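Local coordinates for protein elastase inhibitor AFUEI (PDB 3W0E) that inhibits elastases as a secreted protein, acting non-competitively and at nanomolar strength on the fungus's own elastase and also blocking human leukocyte elastase, at residues 14-19 with 60-65; 3-8 with 50-55. All blocks are in the same frame, centred on the assembly; numbering follows the deposited sequence.

Contact 1 of 2, residues 14-19 with 60-65; sequences QELIGQ and NEIISA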
loop_
_atom_site.group_PDB
_atom_site.type_symbol
_atom_site.label_atom_id
_atom_site.label_comp_id
_atom_site.label_asym_id
_atom_site.label_seq_id
_atom_site.Cartn_x
_atom_site.Cartn_y
_atom_site.Cartn_z
ATOM N N GLN A 14 1.118 4.877 12.203
ATOM C CA GLN A 14 1.293 4.733 13.651
ATOM C C GLN A 14 0.750 5.885 14.498
ATOM O O GLN A 14 0.375 5.681 15.655
ATOM C CB GLN A 14 2.780 4.525 13.986
ATOM C CG GLN A 14 3.315 3.121 13.677
ATOM C CD GLN A 14 4.791 2.970 14.023
ATOM O OE1 GLN A 14 5.380 1.901 13.840
ATOM N NE2 GLN A 14 5.394 4.045 14.530
ATOM N N GLU A 15 0.714 7.089 13.936
ATOM C CA GLU A 15 0.409 8.279 14.727
ATOM C C GLU A 15 -0.789 9.089 14.222
ATOM O O GLU A 15 -1.415 9.831 14.988
ATOM C CB GLU A 15 1.644 9.187 14.764
ATOM C CG GLU A 15 2.900 8.521 15.307
ATOM C CD GLU A 15 3.053 8.684 16.814
ATOM O OE1 GLU A 15 2.030 8.650 17.535
ATOM O OE2 GLU A 15 4.204 8.856 17.278
ATOM N N LEU A 16 -1.106 8.954 12.937
ATOM C CA LEU A 16 -2.069 9.858 12.316
ATOM C C LEU A 16 -3.390 9.201 11.913
ATOM O O LEU A 16 -4.285 9.875 11.395
ATOM C CB LEU A 16 -1.447 10.553 11.096
ATOM C CG LEU A 16 -0.150 11.344 11.290
ATOM C CD1 LEU A 16 0.424 11.811 9.948
ATOM C CD2 LEU A 16 -0.360 12.528 12.225
ATOM N N ILE A 17 -3.530 7.896 12.129
ATOM C CA ILE A 17 -4.788 7.238 11.749
ATOM C C ILE A 17 -5.972 7.953 12.397
ATOM O O ILE A 17 -5.957 8.231 13.602
ATOM C CB ILE A 17 -4.803 5.732 12.100
ATOM C CG1 ILE A 17 -3.756 4.987 11.275
ATOM C CG2 ILE A 17 -6.183 5.139 11.865
ATOM C CD1 ILE A 17 -3.799 5.290 9.789
ATOM N N GLY A 18 -6.975 8.289 11.585
ATOM C CA GLY A 18 -8.193 8.910 12.071
ATOM C C GLY A 18 -8.153 10.426 12.039
ATOM O O GLY A 18 -9.173 11.095 12.198
ATOM N N GLN A 19 -6.966 10.978 11.839
ATOM C CA GLN A 19 -6.817 12.427 11.828
ATOM C C GLN A 19 -7.096 12.969 10.444
ATOM O O GLN A 19 -6.829 12.297 9.434
ATOM C CB GLN A 19 -5.411 12.813 12.254
ATOM C CG GLN A 19 -4.934 12.021 13.442
ATOM C CD GLN A 19 -5.211 12.698 14.749
ATOM O OE1 GLN A 19 -6.364 12.756 15.189
ATOM N NE2 GLN A 19 -4.161 13.230 15.387
ATOM N N ASN A 60 -12.011 12.979 4.639
ATOM C CA ASN A 60 -10.610 13.387 4.586
ATOM C C ASN A 60 -9.859 12.944 5.829
ATOM O O ASN A 60 -8.854 13.553 6.195
ATOM C CB ASN A 60 -10.454 14.911 4.400
ATOM C CG ASN A 60 -9.051 15.305 3.955
ATOM O OD1 ASN A 60 -8.494 14.714 3.028
ATOM N ND2 ASN A 60 -8.480 16.309 4.607
ATOM N N GLU A 61 -10.345 11.890 6.481
ATOM C CA GLU A 61 -9.669 11.336 7.651
ATOM C C GLU A 61 -8.738 10.219 7.223
ATOM O O GLU A 61 -9.121 9.363 6.443
ATOM C CB GLU A 61 -10.698 10.855 8.675
ATOM C CG GLU A 61 -11.570 12.012 9.138
ATOM C CD GLU A 61 -12.826 11.566 9.863
ATOM O OE1 GLU A 61 -13.458 12.435 10.511
ATOM O OE2 GLU A 61 -13.184 10.363 9.786
ATOM N N ILE A 62 -7.509 10.237 7.730
ATOM C CA ILE A 62 -6.502 9.265 7.293
ATOM C C ILE A 62 -6.857 7.852 7.728
ATOM O O ILE A 62 -7.080 7.607 8.924
ATOM C CB ILE A 62 -5.112 9.663 7.819
ATOM C CG1 ILE A 62 -4.779 11.091 7.339
ATOM C CG2 ILE A 62 -4.046 8.635 7.427
ATOM C CD1 ILE A 62 -3.490 11.652 7.882
ATOM N N ILE A 63 -6.930 6.928 6.761
ATOM C CA ILE A 63 -7.195 5.525 7.086
ATOM C C ILE A 63 -6.005 4.621 6.820
ATOM O O ILE A 63 -5.973 3.500 7.323
ATOM C CB ILE A 63 -8.447 4.944 6.382
ATOM C CG1 ILE A 63 -8.303 4.950 4.861
ATOM C CG2 ILE A 63 -9.722 5.707 6.816
ATOM C CD1 ILE A 63 -9.642 4.752 4.149
ATOM N N SER A 64 -5.051 5.081 6.011
ATOM C CA SER A 64 -3.847 4.281 5.786
ATOM C C SER A 64 -2.813 5.002 4.943
ATOM O O SER A 64 -3.075 6.082 4.413
ATOM C CB SER A 64 -4.216 2.965 5.102
ATOM O OG SER A 64 -3.194 1.988 5.258
ATOM N N ALA A 65 -1.635 4.392 4.817
ATOM C CA ALA A 65 -0.586 4.933 3.948
ATOM C C ALA A 65 0.294 3.801 3.448
ATOM O O ALA A 65 0.506 2.819 4.156
ATOM C CB ALA A 65 0.259 5.974 4.692
#
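Ile62 carries CG1 beside its own backbone N (chi1 -57°), and since that N-H points at Gln19 O, CG1 comes within 3.2 Å of the same Gln19 O. From the other segment, Ile17 bends back at chi2 (-49°), which lays its CD1 over the strand backbone, 3.7 Å from Ile63 O. The frame for both is a type II beta turn, Leu16 to Gln19, which follows helix 2-15 and docks on the start of strand 62-67. Gly18 holds the third position of the turn with a positive phi (92°), a conformation glycine adopts readily. Two hydrogen bonds use both polar backbone atoms of Ile62: Gly18 N donates a hydrogen bond to Ile62 O at 2.7 Å, and Ile62 N donates one to Gln19 O at 2.8 Å. The first donor lies in the carbonyl plane; the second is tilted out of it, and the CA-H of Glu61 makes a further contact with Gln19 O. Ile62 is buried, with Val12 of the helix and Tyr21 also against its side chain. Beyond it, Ile63 and Ser64 both face Gln55 in a classic beta bulge of the sheet. Leu16 O receives the turn bond from Gln19 N at 2.9 Å and has Ile62 CB near it; Leu16 CB also makes apolar contact with Ile62 CD1, at 4.0 Å.

Contact 2 of 2, residues 3-8 with 50-55; sequences ATCEKE and SRLNIQ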
loop_
_atom_site.group_PDB
_atom_site.type_symbol
_atom_site.label_atom_id
_atom_site.label_comp_id
_atom_site.label_asym_id
_atom_site.label_seq_id
_atom_site.Cartn_x
_atom_site.Cartn_y
_atom_site.Cartn_z
ATOM N N ALA A 3 13.367 5.596 1.164
ATOM C CA ALA A 3 13.676 5.515 2.592
ATOM C C ALA A 3 12.751 6.421 3.390
ATOM O O ALA A 3 12.094 5.986 4.338
ATOM C CB ALA A 3 15.123 5.895 2.846
ATOM N N THR A 4 12.717 7.689 2.998
ATOM C CA THR A 4 11.850 8.659 3.632
ATOM C C THR A 4 10.370 8.295 3.428
ATOM O O THR A 4 9.553 8.488 4.334
ATOM C CB THR A 4 12.166 10.089 3.127
ATOM O OG1 THR A 4 11.802 11.049 4.126
ATOM C CG2 THR A 4 11.424 10.391 1.831
ATOM N N CYS A 5 10.029 7.748 2.261
ATOM C CA CYS A 5 8.648 7.329 2.014
ATOM C C CYS A 5 8.171 6.271 3.013
ATOM O O CYS A 5 7.080 6.384 3.576
ATOM C CB CYS A 5 8.460 6.816 0.586
ATOM S SG CYS A 5 6.722 6.382 0.177
ATOM N N GLU A 6 8.991 5.243 3.225
ATOM C CA GLU A 6 8.620 4.128 4.093
ATOM C C GLU A 6 8.594 4.546 5.556
ATOM O O GLU A 6 7.764 4.063 6.335
ATOM C CB GLU A 6 9.584 2.951 3.893
ATOM C CG GLU A 6 8.958 1.585 4.105
ATOM C CD GLU A 6 7.795 1.306 3.156
ATOM O OE1 GLU A 6 6.636 1.257 3.631
ATOM O OE2 GLU A 6 8.039 1.122 1.938
ATOM N N LYS A 7 9.515 5.435 5.925
ATOM C CA LYS A 7 9.556 5.991 7.267
ATOM C C LYS A 7 8.276 6.765 7.555
ATOM O O LYS A 7 7.625 6.544 8.581
ATOM C CB LYS A 7 10.748 6.936 7.418
ATOM C CG LYS A 7 12.095 6.270 7.640
ATOM C CD LYS A 7 13.127 7.335 7.991
ATOM C CE LYS A 7 14.419 6.736 8.532
ATOM N NZ LYS A 7 15.344 7.807 9.015
ATOM N N GLU A 8 7.935 7.687 6.653
ATOM C CA GLU A 8 6.730 8.496 6.806
ATOM C C GLU A 8 5.438 7.665 6.711
ATOM O O GLU A 8 4.498 7.888 7.474
ATOM C CB GLU A 8 6.730 9.673 5.820
ATOM C CG GLU A 8 7.830 10.700 6.103
ATOM C CD GLU A 8 7.748 11.934 5.221
ATOM O OE1 GLU A 8 7.217 11.836 4.087
ATOM O OE2 GLU A 8 8.223 13.011 5.659
ATOM N N SER A 50 8.992 5.494 -4.462
ATOM C CA SER A 50 9.239 6.789 -3.814
ATOM C C SER A 50 7.960 7.553 -3.464
ATOM O O SER A 50 8.012 8.571 -2.775
ATOM C CB SER A 50 10.102 7.689 -4.720
ATOM O OG SER A 50 11.250 7.005 -5.210
ATOM N N ARG A 51 6.823 7.079 -3.954
ATOM C CA ARG A 51 5.567 7.809 -3.800
ATOM C C ARG A 51 4.828 7.422 -2.527
ATOM O O ARG A 51 4.557 6.234 -2.276
ATOM C CB ARG A 51 4.672 7.583 -5.022
ATOM C CG ARG A 51 3.305 8.329 -4.954
ATOM C CD ARG A 51 2.645 8.324 -6.296
ATOM N NE ARG A 51 2.507 6.965 -6.810
ATOM C CZ ARG A 51 2.207 6.660 -8.068
ATOM N NH1 ARG A 51 1.978 7.618 -8.956
ATOM N NH2 ARG A 51 2.126 5.381 -8.436
ATOM N N LEU A 52 4.529 8.419 -1.699
ATOM C CA LEU A 52 3.774 8.171 -0.492
ATOM C C LEU A 52 2.300 8.341 -0.826
ATOM O O LEU A 52 1.884 9.387 -1.328
ATOM C CB LEU A 52 4.182 9.125 0.623
ATOM C CG LEU A 52 3.341 9.037 1.891
ATOM C CD1 LEU A 52 3.327 7.604 2.453
ATOM C CD2 LEU A 52 3.867 10.015 2.934
ATOM N N ASN A 53 1.522 7.300 -0.558
ATOM C CA ASN A 53 0.079 7.356 -0.753
ATOM C C ASN A 53 -0.610 7.505 0.580
ATOM O O ASN A 53 -0.418 6.703 1.481
ATOM C CB ASN A 53 -0.435 6.092 -1.449
ATOM C CG ASN A 53 0.126 5.924 -2.827
ATOM O OD1 ASN A 53 -0.275 6.615 -3.762
ATOM N ND2 ASN A 53 1.079 5.012 -2.970
ATOM N N ILE A 54 -1.407 8.560 0.708
ATOM C CA ILE A 54 -2.178 8.784 1.918
ATOM C C ILE A 54 -3.628 8.476 1.577
ATOM O O ILE A 54 -4.221 9.139 0.729
ATOM C CB ILE A 54 -2.072 10.240 2.351
ATOM C CG1 ILE A 54 -0.602 10.616 2.584
ATOM C CG2 ILE A 54 -2.907 10.479 3.612
ATOM C CD1 ILE A 54 -0.009 9.991 3.813
ATOM N N GLN A 55 -4.197 7.468 2.219
ATOM C CA GLN A 55 -5.545 7.063 1.884
ATOM C C GLN A 55 -6.470 7.652 2.928
ATOM O O GLN A 55 -6.243 7.485 4.139
ATOM C CB GLN A 55 -5.656 5.536 1.871
ATOM C CG GLN A 55 -6.959 5.033 1.281
ATOM C CD GLN A 55 -6.837 3.645 0.668
ATOM O OE1 GLN A 55 -5.816 2.954 0.818
ATOM N NE2 GLN A 55 -7.878 3.236 -0.043
#
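Cys5 and Leu52 bring the two backbones nearest, their CA atoms 5.5 Å apart, where an early turn of helix 2-15 meets the start of strand 52-56. No hydrogen bond joins the segments; the helix keeps its own backbone bonds, such as Glu8 N to Thr4 O, and the contact is made by packing of Cys5 and Glu8 on the backbone of 50-52 and on the Leu52 side chain. This is the helix-on-sheet packing of an inhibitor of the I78 family, placed in the CI-2 clan. Cys5 points its CB toward the strand, and with SG anti to the backbone N (chi1 -176°) the sulfur reaches across to lie 3.3 Å from Arg51 O and 3.5 Å from Leu52 CA. Its CB meets the preceding carbonyl, Ser50 O, at 3.8 Å. The two methyls of Leu52 meet different residues of the helix: CD1 stands 4.1 Å from Cys5 O, while CD2 touches Glu8, 4.0 Å from OE1. The Glu8 and Leu52 side chains cross at about a right angle. The buried Glu8 carboxylate is satisfied beyond the contact, OE1 by Ser31 OG and OE2 by Gln30 N. Cys5 continues into a disulfide with Cys67 of strand 62-67, and Leu52 also packs on Ala9 of the helix and Ala65 of that strand, so the helix start is joined to two neighbouring strands at once.

Overall arrangement
From the N terminus, helix 2-15 supplies residues 3-8 to contact 2 near its beginning and leads into residues 14-19 of contact 1 at its end. The chain then runs through helix 23-28 and strands 34-37 and 42-44 before residues 50-55 return to close contact 2; residues 60-65 close contact 1 later. The segments alternate, so the two loops cross, and neither encloses the other. Strands 52-56 and 62-67 are antiparallel neighbours in the sheet, and the two contacts touch there. Together, contact 1 and contact 2, centred about 13 Å apart, hold the helix and the turn after it against this sheet.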